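DNA-binding transcriptional repressor YiaJ (Escherichia coli, PDB 1YSQ) represses transcription of the yiaKLMNOPQRS operon, which may serve in the use of 2,3-diketo-L-gulonate, and is represented by its C-terminal IclR effector-binding domain. Local coordinates at residues R170-A173 with Q174-N178; L111-I114 with R115-G118; T54-Y57 with I58-M62; H61-L64 with Y65-A68; T154-L157 with K158-E162. All coordinates share one frame; numbering follows the deposited sequence.

Contact 1: R170-A173 with Q174-N178; sequences RETA and QAISN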
loop_
_atom_site.group_PDB
_atom_site.type_symbol
_atom_site.label_atom_id
_atom_site.label_comp_id
_atom_site.label_asym_id
_atom_site.label_seq_id
_atom_site.Cartn_x
_atom_site.Cartn_y
_atom_site.Cartn_z
ATOM N N ARG A 170 -8.382 -7.190 1.783
ATOM C CA ARG A 170 -9.433 -6.215 2.039
ATOM C C ARG A 170 -10.169 -6.517 3.355
ATOM O O ARG A 170 -10.475 -5.602 4.140
ATOM C CB ARG A 170 -10.401 -6.121 0.867
ATOM C CG ARG A 170 -11.614 -5.221 1.172
ATOM C CD ARG A 170 -12.598 -5.123 0.024
ATOM N NE ARG A 170 -13.063 -6.448 -0.392
ATOM C CZ ARG A 170 -12.771 -7.019 -1.561
ATOM N NH1 ARG A 170 -12.022 -6.377 -2.466
ATOM N NH2 ARG A 170 -13.238 -8.225 -1.822
ATOM N N GLU A 171 -10.426 -7.797 3.615
ATOM C CA GLU A 171 -11.082 -8.180 4.868
ATOM C C GLU A 171 -10.262 -7.709 6.082
ATOM O O GLU A 171 -10.824 -7.276 7.092
ATOM C CB GLU A 171 -11.320 -9.686 4.911
ATOM C CG GLU A 171 -12.468 -10.127 4.009
ATOM C CD GLU A 171 -12.505 -11.624 3.768
ATOM O OE1 GLU A 171 -11.630 -12.346 4.292
ATOM O OE2 GLU A 171 -13.411 -12.075 3.043
ATOM N N THR A 172 -8.937 -7.807 5.958
ATOM C CA THR A 172 -8.008 -7.335 6.982
ATOM C C THR A 172 -8.143 -5.818 7.200
ATOM O O THR A 172 -8.329 -5.385 8.345
ATOM C CB THR A 172 -6.575 -7.749 6.604
ATOM O OG1 THR A 172 -6.474 -9.191 6.597
ATOM C CG2 THR A 172 -5.552 -7.287 7.654
ATOM N N ALA A 173 -8.071 -5.026 6.115
ATOM C CA ALA A 173 -8.247 -3.581 6.198
ATOM C C ALA A 173 -9.613 -3.206 6.779
ATOM O O ALA A 173 -9.704 -2.294 7.579
ATOM C CB ALA A 173 -8.059 -2.916 4.831
ATOM N N GLN A 174 -10.665 -3.907 6.367
ATOM C CA GLN A 174 -12.013 -3.629 6.862
ATOM C C GLN A 174 -12.100 -3.802 8.379
ATOM O O GLN A 174 -12.689 -2.967 9.061
ATOM C CB GLN A 174 -13.041 -4.538 6.186
ATOM C CG GLN A 174 -13.420 -4.116 4.762
ATOM C CD GLN A 174 -14.209 -5.207 4.014
ATOM O OE1 GLN A 174 -14.097 -6.404 4.326
ATOM N NE2 GLN A 174 -15.014 -4.791 3.043
ATOM N N ALA A 175 -11.508 -4.882 8.893
ATOM C CA ALA A 175 -11.512 -5.166 10.328
ATOM C C ALA A 175 -10.787 -4.061 11.121
ATOM O O ALA A 175 -11.311 -3.564 12.130
ATOM C CB ALA A 175 -10.893 -6.533 10.604
ATOM N N ILE A 176 -9.600 -3.676 10.645
ATOM C CA ILE A 176 -8.855 -2.551 11.221
ATOM C C ILE A 176 -9.673 -1.253 11.185
ATOM O O ILE A 176 -9.785 -0.553 12.189
ATOM C CB ILE A 176 -7.486 -2.360 10.494
ATOM C CG1 ILE A 176 -6.619 -3.626 10.637
ATOM C CG2 ILE A 176 -6.756 -1.087 11.013
ATOM C CD1 ILE A 176 -5.383 -3.677 9.707
ATOM N N SER A 177 -10.237 -0.932 10.028
ATOM C CA SER A 177 -11.036 0.278 9.884
ATOM C C SER A 177 -12.249 0.290 10.830
ATOM O O SER A 177 -12.561 1.326 11.453
ATOM C CB SER A 177 -11.500 0.422 8.440
ATOM O OG SER A 177 -12.420 1.484 8.329
ATOM N N ASN A 178 -12.919 -0.858 10.921
ATOM C CA ASN A 178 -14.108 -1.026 11.759
ATOM C C ASN A 178 -13.769 -0.860 13.235
ATOM O O ASN A 178 -14.471 -0.158 13.958
ATOM C CB ASN A 178 -14.771 -2.390 11.494
ATOM C CG ASN A 178 -15.517 -2.428 10.168
ATOM O OD1 ASN A 178 -15.827 -1.379 9.587
ATOM N ND2 ASN A 178 -15.811 -3.640 9.676
HETATM O O HOH W 1 -14.688 -7.826 2.030
#
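Q174 N donates to R170 O at 2.8 Å, one of four successive i to i+4 backbone bonds in helix 162-182, the long C-terminal helix of this IclR-type, GAF-like domain. A175 N, I176 N and S177 N repeat the pattern onto E171 O, T172 O and A173 O. The same spacing makes the side chains of R170 and Q174 run alongside each other in the same direction, with R170 CG 3.8 Å from Q174 CD and the guanidinium and amide planes 67° apart. Their polar ends are bridged by a water, which accepts from R170 NE at 3.2 Å and donates to Q174 OE1 at 2.8 Å; it lies at the guanidinium edge, in the plane. With CG beside its own backbone N (chi1 -78°) and the rest extended, Q174 runs back over the preceding turn and sets OE1 3.5 Å from E171 CA. A different side of the helix faces the fold: A173 meets V135, I176 meets V137, A14 and L18, and S177 OG is bonded to F138 O. There the methyls T172 CG2 and I176 CD1 lie next to each other, 4.2 Å apart.

Contact 2: L111-I114 with R115-G118; sequences LAHI and RESG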
loop_
_atom_site.group_PDB
_atom_site.type_symbol
_atom_site.label_atom_id
_atom_site.label_comp_id
_atom_site.label_asym_id
_atom_site.label_seq_id
_atom_site.Cartn_x
_atom_site.Cartn_y
_atom_site.Cartn_z
ATOM N N LEU A 111 -5.016 6.687 -11.008
ATOM C CA LEU A 111 -5.656 7.107 -9.776
ATOM C C LEU A 111 -7.172 6.992 -9.849
ATOM O O LEU A 111 -7.801 6.679 -8.854
ATOM C CB LEU A 111 -5.239 8.534 -9.394
ATOM C CG LEU A 111 -3.781 8.733 -8.960
ATOM C CD1 LEU A 111 -3.564 10.202 -8.596
ATOM C CD2 LEU A 111 -3.408 7.811 -7.799
ATOM N N ALA A 112 -7.748 7.254 -11.024
ATOM C CA ALA A 112 -9.184 7.048 -11.215
ATOM C C ALA A 112 -9.582 5.588 -10.987
ATOM O O ALA A 112 -10.561 5.330 -10.312
ATOM C CB ALA A 112 -9.611 7.524 -12.600
ATOM N N HIS A 113 -8.816 4.634 -11.534
ATOM C CA HIS A 113 -9.078 3.221 -11.300
ATOM C C HIS A 113 -8.979 2.850 -9.824
ATOM O O HIS A 113 -9.796 2.062 -9.333
ATOM C CB HIS A 113 -8.144 2.303 -12.116
ATOM C CG HIS A 113 -8.307 2.419 -13.602
ATOM N ND1 HIS A 113 -9.540 2.447 -14.224
ATOM C CD2 HIS A 113 -7.388 2.504 -14.594
ATOM C CE1 HIS A 113 -9.373 2.548 -15.530
ATOM N NE2 HIS A 113 -8.076 2.585 -15.782
ATOM N N ILE A 114 -7.949 3.353 -9.132
ATOM C CA ILE A 114 -7.805 3.086 -7.687
ATOM C C ILE A 114 -8.965 3.652 -6.857
ATOM O O ILE A 114 -9.479 2.987 -5.951
ATOM C CB ILE A 114 -6.438 3.649 -7.156
ATOM C CG1 ILE A 114 -5.274 2.882 -7.807
ATOM C CG2 ILE A 114 -6.365 3.520 -5.640
ATOM C CD1 ILE A 114 -3.916 3.649 -7.755
ATOM N N ARG A 115 -9.350 4.893 -7.151
ATOM C CA ARG A 115 -10.447 5.557 -6.430
ATOM C C ARG A 115 -11.775 4.808 -6.618
ATOM O O ARG A 115 -12.548 4.616 -5.670
ATOM C CB ARG A 115 -10.564 7.025 -6.866
ATOM C CG ARG A 115 -11.711 7.819 -6.175
ATOM C CD ARG A 115 -11.604 7.888 -4.634
ATOM N NE ARG A 115 -12.779 8.553 -4.047
ATOM C CZ ARG A 115 -13.913 7.937 -3.717
ATOM N NH1 ARG A 115 -14.031 6.628 -3.895
ATOM N NH2 ARG A 115 -14.930 8.626 -3.183
ATOM N N GLU A 116 -12.009 4.338 -7.836
ATOM C CA GLU A 116 -13.222 3.581 -8.139
ATOM C C GLU A 116 -13.251 2.214 -7.444
ATOM O O GLU A 116 -14.246 1.847 -6.817
ATOM C CB GLU A 116 -13.355 3.407 -9.658
ATOM C CG GLU A 116 -13.769 4.687 -10.365
ATOM C CD GLU A 116 -13.247 4.760 -11.779
ATOM O OE1 GLU A 116 -12.860 3.711 -12.335
ATOM O OE2 GLU A 116 -13.227 5.876 -12.326
ATOM N N SER A 117 -12.157 1.459 -7.565
ATOM C CA SER A 117 -12.117 0.079 -7.083
ATOM C C SER A 117 -11.728 -0.056 -5.618
ATOM O O SER A 117 -12.028 -1.080 -4.989
ATOM C CB SER A 117 -11.131 -0.751 -7.924
ATOM O OG SER A 117 -9.806 -0.357 -7.612
ATOM N N GLY A 118 -11.039 0.946 -5.081
ATOM C CA GLY A 118 -10.555 0.864 -3.706
ATOM C C GLY A 118 -9.347 -0.057 -3.521
ATOM O O GLY A 118 -9.138 -0.619 -2.436
#
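H113 O receives two bonds from S117, one from its N and one from its OG, each at 3.0 Å. The two donors reach the carbonyl oxygen from opposite faces of its plane, and a double grip of this kind ties the last residue of the helix to the turn beneath it. The serine hydroxyl can do this because OG sits in the crowded position between its own backbone N and carbonyl carbon (chi1 72°), which folds it back along the chain. The same OG is also hydrogen-bonded to A119 N, so it joins the final turn to the chain that leaves it.

Among the other backbone bonds, R115 N to L111 O and E116 N to A112 O are ordinary helical links. The one from G118 N to I114 O is short at 2.7 Å but bent, with an angle of 140° at the hydrogen. It closes the C-terminal end of helix 104-117: G118 occupies the C' position, where phi turns positive (75°), a conformation that costs a glycine little, and strand 120-123 follows shortly after.

Charge and polarity meet less comfortably around E116. Its carboxylate folds over the preceding turn until CD is 3.1 Å from A112 O, which leaves both carboxylate oxygens near a carbonyl oxygen that can give them no proton. H113 ND1 is 4.0 Å from E116 OE1, with ring and carboxylate almost perpendicular; a protonated imidazole would probably ease the local negative charge.

Packing against helix 68-75 is made on a separate side, where L111 touches A75, and I114 lies on I72, A75 and the side chain of K71.

Contact 3: T54-Y57 with I58-M62; sequences TRAY and IGQHM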
loop_
_atom_site.group_PDB
_atom_site.type_symbol
_atom_site.label_atom_id
_atom_site.label_comp_id
_atom_site.label_asym_id
_atom_site.label_seq_id
_atom_site.Cartn_x
_atom_site.Cartn_y
_atom_site.Cartn_z
ATOM N N THR A 54 11.559 -8.140 0.723
ATOM C CA THR A 54 11.867 -6.805 0.232
ATOM C C THR A 54 12.830 -6.123 1.201
ATOM O O THR A 54 12.988 -6.561 2.350
ATOM C CB THR A 54 10.597 -5.958 0.109
ATOM O OG1 THR A 54 10.137 -5.582 1.427
ATOM C CG2 THR A 54 9.440 -6.786 -0.521
ATOM N N ARG A 55 13.443 -5.043 0.732
ATOM C CA ARG A 55 14.361 -4.245 1.551
ATOM C C ARG A 55 13.627 -3.200 2.380
ATOM O O ARG A 55 14.253 -2.438 3.132
ATOM C CB ARG A 55 15.388 -3.550 0.659
ATOM C CG ARG A 55 16.368 -4.511 -0.017
ATOM C CD ARG A 55 17.572 -3.823 -0.680
ATOM N NE ARG A 55 17.383 -3.563 -2.113
ATOM C CZ ARG A 55 17.093 -4.480 -3.040
ATOM N NH1 ARG A 55 16.940 -5.762 -2.712
ATOM N NH2 ARG A 55 16.958 -4.109 -4.310
ATOM N N ALA A 56 12.298 -3.154 2.255
ATOM C CA ALA A 56 11.499 -2.251 3.099
ATOM C C ALA A 56 11.726 -2.501 4.600
ATOM O O ALA A 56 11.968 -3.630 5.024
ATOM C CB ALA A 56 10.013 -2.374 2.760
ATOM N N TYR A 57 11.622 -1.436 5.394
ATOM C CA TYR A 57 11.884 -1.492 6.831
ATOM C C TYR A 57 11.017 -0.473 7.551
ATOM O O TYR A 57 10.623 0.537 6.970
ATOM C CB TYR A 57 13.366 -1.197 7.123
ATOM C CG TYR A 57 13.843 0.109 6.506
ATOM C CD1 TYR A 57 13.826 1.304 7.237
ATOM C CD2 TYR A 57 14.328 0.142 5.199
ATOM C CE1 TYR A 57 14.260 2.505 6.676
ATOM C CE2 TYR A 57 14.749 1.350 4.607
ATOM C CZ TYR A 57 14.714 2.515 5.358
ATOM O OH TYR A 57 15.155 3.680 4.792
ATOM N N ILE A 58 10.744 -0.744 8.822
ATOM C CA ILE A 58 9.962 0.153 9.657
ATOM C C ILE A 58 10.680 1.497 9.769
ATOM O O ILE A 58 11.879 1.555 10.079
ATOM C CB ILE A 58 9.682 -0.492 11.050
ATOM C CG1 ILE A 58 8.765 -1.712 10.882
ATOM C CG2 ILE A 58 9.132 0.552 12.063
ATOM C CD1 ILE A 58 8.665 -2.620 12.146
ATOM N N GLY A 59 9.946 2.563 9.473
ATOM C CA GLY A 59 10.495 3.909 9.484
ATOM C C GLY A 59 10.830 4.412 8.092
ATOM O O GLY A 59 11.098 5.601 7.903
ATOM N N GLN A 60 10.783 3.525 7.098
ATOM C CA GLN A 60 11.067 3.943 5.725
ATOM C C GLN A 60 10.036 4.975 5.230
ATOM O O GLN A 60 8.838 4.842 5.523
ATOM C CB GLN A 60 11.057 2.743 4.790
ATOM C CG GLN A 60 11.457 3.062 3.347
ATOM C CD GLN A 60 11.535 1.807 2.499
ATOM O OE1 GLN A 60 10.837 0.834 2.769
ATOM N NE2 GLN A 60 12.381 1.823 1.479
ATOM N N HIS A 61 10.509 5.966 4.473
ATOM C CA HIS A 61 9.629 6.911 3.773
ATOM C C HIS A 61 9.558 6.521 2.310
ATOM O O HIS A 61 10.570 6.441 1.621
ATOM C CB HIS A 61 10.132 8.346 3.895
ATOM C CG HIS A 61 10.052 8.908 5.283
ATOM N ND1 HIS A 61 10.213 10.254 5.541
ATOM C CD2 HIS A 61 9.806 8.322 6.480
ATOM C CE1 HIS A 61 10.077 10.471 6.839
ATOM N NE2 HIS A 61 9.815 9.318 7.430
ATOM N N MET A 62 8.337 6.260 1.857
ATOM C CA MET A 62 8.090 5.700 0.561
ATOM C C MET A 62 7.446 6.852 -0.322
ATOM O O MET A 62 6.438 7.443 0.098
ATOM C CB MET A 62 7.274 4.365 0.822
ATOM C CG MET A 62 7.363 3.554 2.471
ATOM S SD MET A 62 6.624 2.064 2.042
ATOM C CE MET A 62 5.231 2.226 2.944
#
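Q60 packs its aliphatic stem against the Y57 ring in a CH-pi contact: CB stands over the centre of one face, 3.7 Å from the centroid and 12° off the ring normal. Farther out the chain crosses the tyrosine at about a right angle, while its amide lies 22° from the ring plane, stacked, with CD 3.9 Å from Y57 CE2. Q60 CG is anti to the backbone N (chi1 -175°) and the chain stays extended, which carries OE1 along to A56, 3.2 Å from its CA and 3.3 Å from its CB. On the side of strand 38-45, A56 O and T54 OG1 are both bonded to K44 NZ, and the A56 methyl rests on L41. This is the tight part. Cut back to an alanine, Q60 would keep CB over the ring but lose the amide, and would probably leave the ring freer to turn and the A56 methyl without the OE1 beside it.

The outer side is looser. I58 and G59 are exposed, and at the ring's edge I58 O is 3.5 Å from Y57 CD1.

Q60 N donates to Y57 O at 3.0 Å, and G59 has positive phi; together they mark a type II beta turn, with glycine at its third position, leading into the edge strand 61-63.

Contact 4: H61-L64 with Y65-A68; sequences HMPL and YCSA. With PO4 (phosphate ion), chain B.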
loop_
_atom_site.group_PDB
_atom_site.type_symbol
_atom_site.label_atom_id
_atom_site.label_comp_id
_atom_site.label_asym_id
_atom_site.label_seq_id
_atom_site.Cartn_x
_atom_site.Cartn_y
_atom_site.Cartn_z
ATOM N N HIS A 61 10.509 5.966 4.473
ATOM C CA HIS A 61 9.629 6.911 3.773
ATOM C C HIS A 61 9.558 6.521 2.310
ATOM O O HIS A 61 10.570 6.441 1.621
ATOM C CB HIS A 61 10.132 8.346 3.895
ATOM C CG HIS A 61 10.052 8.908 5.283
ATOM N ND1 HIS A 61 10.213 10.254 5.541
ATOM C CD2 HIS A 61 9.806 8.322 6.480
ATOM C CE1 HIS A 61 10.077 10.471 6.839
ATOM N NE2 HIS A 61 9.815 9.318 7.430
ATOM N N MET A 62 8.337 6.260 1.857
ATOM C CA MET A 62 8.090 5.700 0.561
ATOM C C MET A 62 7.446 6.852 -0.322
ATOM O O MET A 62 6.438 7.443 0.098
ATOM C CB MET A 62 7.274 4.365 0.822
ATOM C CG MET A 62 7.363 3.554 2.471
ATOM S SD MET A 62 6.624 2.064 2.042
ATOM C CE MET A 62 5.231 2.226 2.944
ATOM N N PRO A 63 8.033 7.254 -1.479
ATOM C CA PRO A 63 7.409 8.330 -2.293
ATOM C C PRO A 63 6.024 7.922 -2.814
ATOM O O PRO A 63 5.801 6.747 -3.132
ATOM C CB PRO A 63 8.361 8.507 -3.486
ATOM C CG PRO A 63 9.656 7.874 -3.060
ATOM C CD PRO A 63 9.261 6.744 -2.124
ATOM N N LEU A 64 5.101 8.868 -2.877
ATOM C CA LEU A 64 3.721 8.541 -3.261
ATOM C C LEU A 64 3.596 7.908 -4.650
ATOM O O LEU A 64 2.786 6.997 -4.836
ATOM C CB LEU A 64 2.818 9.778 -3.176
ATOM C CG LEU A 64 2.641 10.431 -1.782
ATOM C CD1 LEU A 64 1.651 11.587 -1.876
ATOM C CD2 LEU A 64 2.223 9.459 -0.700
ATOM N N TYR A 65 4.395 8.387 -5.611
ATOM C CA TYR A 65 4.189 8.048 -7.029
ATOM C C TYR A 65 4.557 6.603 -7.397
ATOM O O TYR A 65 4.084 6.091 -8.404
ATOM C CB TYR A 65 4.941 9.033 -7.944
ATOM C CG TYR A 65 6.403 8.684 -8.121
ATOM C CD1 TYR A 65 6.855 8.028 -9.274
ATOM C CD2 TYR A 65 7.331 8.989 -7.120
ATOM C CE1 TYR A 65 8.200 7.672 -9.430
ATOM C CE2 TYR A 65 8.681 8.656 -7.261
ATOM C CZ TYR A 65 9.105 7.989 -8.420
ATOM O OH TYR A 65 10.441 7.675 -8.564
ATOM N N CYS A 66 5.414 5.964 -6.591
ATOM C CA CYS A 66 5.920 4.616 -6.907
ATOM C C CYS A 66 5.554 3.578 -5.830
ATOM O O CYS A 66 5.999 2.439 -5.888
ATOM C CB CYS A 66 7.451 4.653 -7.154
ATOM S SG CYS A 66 8.377 5.322 -5.755
ATOM N N SER A 67 4.735 3.991 -4.861
ATOM C CA SER A 67 4.264 3.139 -3.767
ATOM C C SER A 67 2.794 2.842 -4.012
ATOM O O SER A 67 2.000 3.770 -4.207
ATOM C CB SER A 67 4.435 3.858 -2.421
ATOM O OG SER A 67 3.680 3.273 -1.369
ATOM N N ALA A 68 2.419 1.563 -3.986
ATOM C CA ALA A 68 0.996 1.204 -4.131
ATOM C C ALA A 68 0.126 1.878 -3.055
ATOM O O ALA A 68 -0.930 2.454 -3.360
ATOM C CB ALA A 68 0.802 -0.322 -4.134
HETATM P P PO4 B . 3.934 -0.395 -1.337
HETATM O O1 PO4 B . 4.198 -0.538 -2.847
HETATM O O2 PO4 B . 2.620 0.258 -1.049
HETATM O O3 PO4 B . 4.017 -1.731 -0.623
HETATM O O4 PO4 B . 5.044 0.502 -0.812
#
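S67 turns its CB toward the end of strand 61-63, where CB comes 3.3 Å from P63 O and 4.3 Å from M62 CB. The next atom, OG, lies anti to the backbone N (chi1 164°) and is thereby delivered to two kinds of partner. It caps G70 N, and it stands 3.1 Å from phosphate O4 and 3.2 Å from phosphate O2; its single proton could serve either oxygen. This is the N-cap of helix 68-75. The phosphate sits at that helix's N-terminal end, where A68 N donates to phosphate O1 at 3.0 Å; M69 N and S149 OG also bind the ion. It probably came from the crystallisation liquor, but the cluster of donors is consistent with an anion-accepting pocket in this IclR effector domain, and the positive end of the helix dipole is likely to add to the attraction.

Apolar contacts fill the turn before the cap. P63 CB touches Y65 CE2 at 3.8 Å and C66 SG at 3.9 Å. C66 CB lies over the centre of one face of the Y65 ring, whose hydroxyl is bonded to Q94 O.

Contact 5: T154-L157 with K158-E162; sequences TSRL and KQVGE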
loop_
_atom_site.group_PDB
_atom_site.type_symbol
_atom_site.label_atom_id
_atom_site.label_comp_id
_atom_site.label_asym_id
_atom_site.label_seq_id
_atom_site.Cartn_x
_atom_site.Cartn_y
_atom_site.Cartn_z
ATOM N N THR A 154 6.333 -11.223 -8.670
ATOM C CA THR A 154 5.406 -11.092 -9.785
ATOM C C THR A 154 5.011 -12.484 -10.286
ATOM O O THR A 154 3.854 -12.734 -10.630
ATOM C CB THR A 154 6.085 -10.328 -10.905
ATOM O OG1 THR A 154 6.549 -9.076 -10.388
ATOM C CG2 THR A 154 5.066 -9.955 -11.994
ATOM N N SER A 155 6.003 -13.367 -10.293
ATOM C CA SER A 155 5.845 -14.751 -10.682
ATOM C C SER A 155 4.764 -15.426 -9.844
ATOM O O SER A 155 3.848 -16.067 -10.389
ATOM C CB SER A 155 7.173 -15.471 -10.499
ATOM O OG SER A 155 7.145 -16.664 -11.232
ATOM N N ARG A 156 4.860 -15.282 -8.519
ATOM C CA ARG A 156 3.871 -15.890 -7.648
ATOM C C ARG A 156 2.501 -15.231 -7.814
ATOM O O ARG A 156 1.476 -15.911 -7.825
ATOM C CB ARG A 156 4.312 -15.878 -6.176
ATOM C CG ARG A 156 3.346 -16.620 -5.267
ATOM C CD ARG A 156 3.208 -18.100 -5.612
ATOM N NE ARG A 156 2.361 -18.816 -4.657
ATOM C CZ ARG A 156 1.697 -19.944 -4.917
ATOM N NH1 ARG A 156 1.763 -20.519 -6.114
ATOM N NH2 ARG A 156 0.955 -20.495 -3.970
ATOM N N LEU A 157 2.486 -13.911 -7.961
ATOM C CA LEU A 157 1.216 -13.200 -8.121
ATOM C C LEU A 157 0.439 -13.690 -9.358
ATOM O O LEU A 157 -0.790 -13.854 -9.321
ATOM C CB LEU A 157 1.471 -11.700 -8.213
ATOM C CG LEU A 157 0.235 -10.818 -8.424
ATOM C CD1 LEU A 157 -0.765 -11.020 -7.296
ATOM C CD2 LEU A 157 0.685 -9.390 -8.504
ATOM N N LYS A 158 1.158 -13.937 -10.441
ATOM C CA LYS A 158 0.525 -14.451 -11.653
ATOM C C LYS A 158 -0.073 -15.837 -11.417
ATOM O O LYS A 158 -1.131 -16.161 -11.956
ATOM C CB LYS A 158 1.509 -14.441 -12.818
ATOM C CG LYS A 158 1.592 -13.076 -13.479
ATOM C CD LYS A 158 2.850 -12.906 -14.292
ATOM C CE LYS A 158 2.971 -11.471 -14.812
ATOM N NZ LYS A 158 4.252 -11.296 -15.574
ATOM N N GLN A 159 0.587 -16.632 -10.578
ATOM C CA GLN A 159 0.133 -17.973 -10.252
ATOM C C GLN A 159 -1.116 -17.980 -9.380
ATOM O O GLN A 159 -2.030 -18.770 -9.609
ATOM C CB GLN A 159 1.239 -18.755 -9.531
ATOM C CG GLN A 159 2.436 -19.105 -10.386
ATOM C CD GLN A 159 3.458 -19.942 -9.623
ATOM O OE1 GLN A 159 3.374 -20.067 -8.413
ATOM N NE2 GLN A 159 4.409 -20.524 -10.342
ATOM N N VAL A 160 -1.160 -17.105 -8.377
ATOM C CA VAL A 160 -2.283 -17.109 -7.430
ATOM C C VAL A 160 -3.433 -16.162 -7.778
ATOM O O VAL A 160 -4.580 -16.460 -7.454
ATOM C CB VAL A 160 -1.829 -16.876 -5.980
ATOM C CG1 VAL A 160 -0.959 -18.032 -5.536
ATOM C CG2 VAL A 160 -1.064 -15.593 -5.869
ATOM N N GLY A 161 -3.119 -15.041 -8.419
ATOM C CA GLY A 161 -4.107 -14.071 -8.856
ATOM C C GLY A 161 -4.295 -12.904 -7.887
ATOM O O GLY A 161 -4.309 -13.111 -6.654
ATOM N N GLU A 162 -4.461 -11.698 -8.433
ATOM C CA GLU A 162 -4.650 -10.497 -7.607
ATOM C C GLU A 162 -5.928 -10.551 -6.797
ATOM O O GLU A 162 -5.912 -10.270 -5.600
ATOM C CB GLU A 162 -4.641 -9.181 -8.412
ATOM C CG GLU A 162 -4.756 -7.962 -7.488
ATOM C CD GLU A 162 -5.405 -6.716 -8.079
ATOM O OE1 GLU A 162 -5.851 -6.725 -9.245
ATOM O OE2 GLU A 162 -5.456 -5.692 -7.361
#
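R156 and V160 meet over a flat face: V160 CG1 lies above the centre of the guanidinium, 3.3 Å from R156 CZ. At its edge, R156 NH1 donates to Q159 OE1 at 2.8 Å, the acceptor close to the guanidinium plane and the planar groups 87° apart. Cover over a face and a bond at the edge fix the arginine's tilt; with an alanine in place of V160 that face would probably lose its cover, and the guanidinium, held by Q159, could tilt more freely. R156 reaches them through a bend at chi2 (62°), and a second phosphate, distinct from the one at S67, lies about 3 Å from its side chain.

Along the backbone, K158 N, V160 N and G161 N donate to T154 O, R156 O and L157 O, while Q159 N to S155 O is weak. Van der Waals contact includes T154 CG2 beside K158 CE at 3.8 Å, with L157 CD1 near the E162 backbone.

G161, just past short helix 154-160, has positive phi (97°) and is the N-cap residue of helix 162-182. The short helix joins strand 146-153 to the long one, and L157 turns onto S131 and I133 of strand 130-137 and M121 of strand 120-123.

In the fold
All five contacts lie in one domain and are local, yet their chemistry follows their place in the fold. Contact 3 is a surface turn; the others are partly buried. Contacts 3 and 4 share H61 and M62 and use edge strand 61-63 from its two ends, the first closing a turn before it, the second leading to a helix cap. Contacts 1, 2 and 5 are helical: contact 1 sits mid-helix with regular bonds and a water bridge, whereas the helices of contacts 2 and 5 are closed by glycines of positive phi. Contact 5 leads directly into the helix of contact 1. Contact 4 holds a phosphate at a helix N-terminus, while R156 of contact 5 lies near a second one.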